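Local coordinates for protein putative short-chain dehydrogenase/reductase (PDB 3E9N) that probably works as an NAD(P)-dependent oxidoreductase of the short-chain dehydrogenase/reductase family, perhaps reducing acetoacetyl-CoA, although its true substrate is not established, at residues K6-V10 against L70-V76. Coordinates in Å, arbitrary orientation, origin at the centre of the assembly. Residues are numbered along the deposited sequence.
Sequences KIAVV and LKNLDHV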
loop_
_atom_site.group_PDB
_atom_site.type_symbol
_atom_site.label_atom_id
_atom_site.label_comp_id
_atom_site.label_asym_id
_atom_site.label_seq_id
_atom_site.Cartn_x
_atom_site.Cartn_y
_atom_site.Cartn_z
ATOM N N LYS A 6 3.904 -14.084 -33.545
ATOM C CA LYS A 6 4.461 -13.548 -32.243
ATOM C C LYS A 6 4.852 -14.658 -31.307
ATOM O O LYS A 6 4.288 -15.771 -31.355
ATOM C CB LYS A 6 3.447 -12.664 -31.535
ATOM C CG LYS A 6 3.049 -11.438 -32.353
ATOM C CD LYS A 6 2.583 -10.267 -31.471
ATOM C CE LYS A 6 1.418 -10.636 -30.610
ATOM N NZ LYS A 6 1.406 -9.746 -29.339
ATOM N N ILE A 7 5.788 -14.363 -30.417
ATOM C CA ILE A 7 6.305 -15.418 -29.565
ATOM C C ILE A 7 6.015 -15.279 -28.081
ATOM O O ILE A 7 6.302 -14.250 -27.480
ATOM C CB ILE A 7 7.799 -15.586 -29.825
ATOM C CG1 ILE A 7 7.952 -16.239 -31.233
ATOM C CG2 ILE A 7 8.438 -16.440 -28.759
ATOM C CD1 ILE A 7 8.819 -15.459 -32.161
ATOM N N ALA A 8 5.488 -16.348 -27.499
ATOM C CA ALA A 8 5.073 -16.384 -26.117
ATOM C C ALA A 8 5.839 -17.464 -25.378
ATOM O O ALA A 8 6.081 -18.556 -25.925
ATOM C CB ALA A 8 3.565 -16.707 -26.033
ATOM N N VAL A 9 6.208 -17.171 -24.128
ATOM C CA VAL A 9 6.758 -18.197 -23.208
ATOM C C VAL A 9 5.916 -18.211 -21.921
ATOM O O VAL A 9 5.684 -17.175 -21.305
ATOM C CB VAL A 9 8.212 -17.860 -22.808
ATOM C CG1 VAL A 9 8.735 -18.848 -21.746
ATOM C CG2 VAL A 9 9.096 -17.834 -24.009
ATOM N N VAL A 10 5.470 -19.395 -21.521
ATOM C CA VAL A 10 4.583 -19.538 -20.382
ATOM C C VAL A 10 5.108 -20.648 -19.490
ATOM O O VAL A 10 5.187 -21.807 -19.942
ATOM C CB VAL A 10 3.163 -19.940 -20.841
ATOM C CG1 VAL A 10 2.273 -20.211 -19.640
ATOM C CG2 VAL A 10 2.556 -18.908 -21.792
ATOM N N LEU A 70 14.864 -22.413 -25.054
ATOM C CA LEU A 70 14.409 -21.019 -25.139
ATOM C C LEU A 70 15.583 -20.196 -25.554
ATOM O O LEU A 70 15.444 -18.985 -25.814
ATOM C CB LEU A 70 13.857 -20.464 -23.809
ATOM C CG LEU A 70 12.589 -21.110 -23.234
ATOM C CD1 LEU A 70 12.168 -20.412 -21.874
ATOM C CD2 LEU A 70 11.452 -21.108 -24.234
ATOM N N LYS A 71 16.744 -20.829 -25.610
ATOM C CA LYS A 71 17.958 -20.051 -25.872
ATOM C C LYS A 71 18.060 -19.445 -27.290
ATOM O O LYS A 71 18.707 -18.421 -27.484
ATOM C CB LYS A 71 19.200 -20.876 -25.572
ATOM C CG LYS A 71 19.737 -20.689 -24.153
ATOM C CD LYS A 71 20.457 -21.982 -23.707
ATOM C CE LYS A 71 20.946 -21.895 -22.263
ATOM N NZ LYS A 71 22.032 -22.887 -22.025
ATOM N N ASN A 72 17.402 -20.058 -28.260
ATOM C CA ASN A 72 17.488 -19.589 -29.614
ATOM C C ASN A 72 16.503 -18.468 -29.911
ATOM O O ASN A 72 16.518 -17.969 -30.982
ATOM C CB ASN A 72 17.227 -20.781 -30.584
ATOM C CG ASN A 72 15.752 -21.027 -30.795
ATOM O OD1 ASN A 72 15.123 -20.407 -31.652
ATOM N ND2 ASN A 72 15.170 -21.889 -29.982
ATOM N N LEU A 73 15.614 -18.098 -28.991
ATOM C CA LEU A 73 14.600 -17.028 -29.263
ATOM C C LEU A 73 15.222 -15.679 -29.240
ATOM O O LEU A 73 15.854 -15.310 -28.278
ATOM C CB LEU A 73 13.433 -17.071 -28.260
ATOM C CG LEU A 73 12.764 -18.440 -28.167
ATOM C CD1 LEU A 73 11.673 -18.566 -27.059
ATOM C CD2 LEU A 73 12.250 -18.806 -29.552
ATOM N N ASP A 74 15.085 -14.924 -30.306
ATOM C CA ASP A 74 15.724 -13.605 -30.326
ATOM C C ASP A 74 14.704 -12.476 -30.193
ATOM O O ASP A 74 15.090 -11.325 -30.051
ATOM C CB ASP A 74 16.552 -13.406 -31.619
ATOM C CG ASP A 74 15.705 -13.572 -32.895
ATOM O OD1 ASP A 74 14.647 -12.903 -33.060
ATOM O OD2 ASP A 74 16.097 -14.387 -33.739
ATOM N N HIS A 75 13.419 -12.803 -30.288
ATOM C CA HIS A 75 12.339 -11.859 -29.909
ATOM C C HIS A 75 11.325 -12.621 -29.030
ATOM O O HIS A 75 10.835 -13.664 -29.428
ATOM C CB HIS A 75 11.633 -11.333 -31.148
ATOM C CG HIS A 75 12.418 -10.310 -31.912
ATOM N ND1 HIS A 75 13.584 -10.614 -32.593
ATOM C CD2 HIS A 75 12.190 -8.994 -32.135
ATOM C CE1 HIS A 75 14.049 -9.522 -33.182
ATOM N NE2 HIS A 75 13.224 -8.526 -32.923
ATOM N N VAL A 76 11.052 -12.164 -27.821
ATOM C CA VAL A 76 9.917 -12.722 -27.078
ATOM C C VAL A 76 8.862 -11.622 -26.853
ATOM O O VAL A 76 9.176 -10.577 -26.261
ATOM C CB VAL A 76 10.315 -13.249 -25.688
ATOM C CG1 VAL A 76 9.032 -13.793 -24.909
ATOM C CG2 VAL A 76 11.398 -14.351 -25.799
#
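Residues 6-10 lie on the first, central strand of the sheet, and I7 is the first of them to touch the loop 70-76. I7 CB sits 3.6 Å from H75 O, and I7 CG2 lies 4.2 Å from L73 CD1. The CA atoms of I7 and V76 are 5.1 Å apart, the nearest CA pair across the two segments. Here I7 O packs 3.7 Å from V76 C. The backbone of I7 hydrogen-bonds to those of D77 and T78, where the loop runs into strand 78-81.

A8 turns its CB away, to the other face of the sheet, where it meets L25 of helix 16-25. V9 points back to the loop and has three apolar neighbours there. V9 CG1 is 3.8 Å from L70 CD1. V9 CG2 is 4.1 Å from both L73 CD1 and V76 CG1. V10 follows A8 to the opposite face and packs on helix 16-25.

A type I turn from L70 to L73 lets both leucines face the strand, with K71 and N72 at its outer corner. The L73 N to L70 O bond that closes it is weak, at 3.3 Å. Further on, H75 ND1 donates a 2.6 Å hydrogen bond to D74 OD1 on the exposed side of the loop. Y32 of the neighbouring strand and helix 95-124 extend the apolar layer.

The loop belongs to the crossover from edge strand 50-54 through helix 57-63 to strand 78-81. It covers one face of the first strand in the 3-2-1-4-5-6-7 parallel sheet of the Rossmann-type fold of short-chain dehydrogenases.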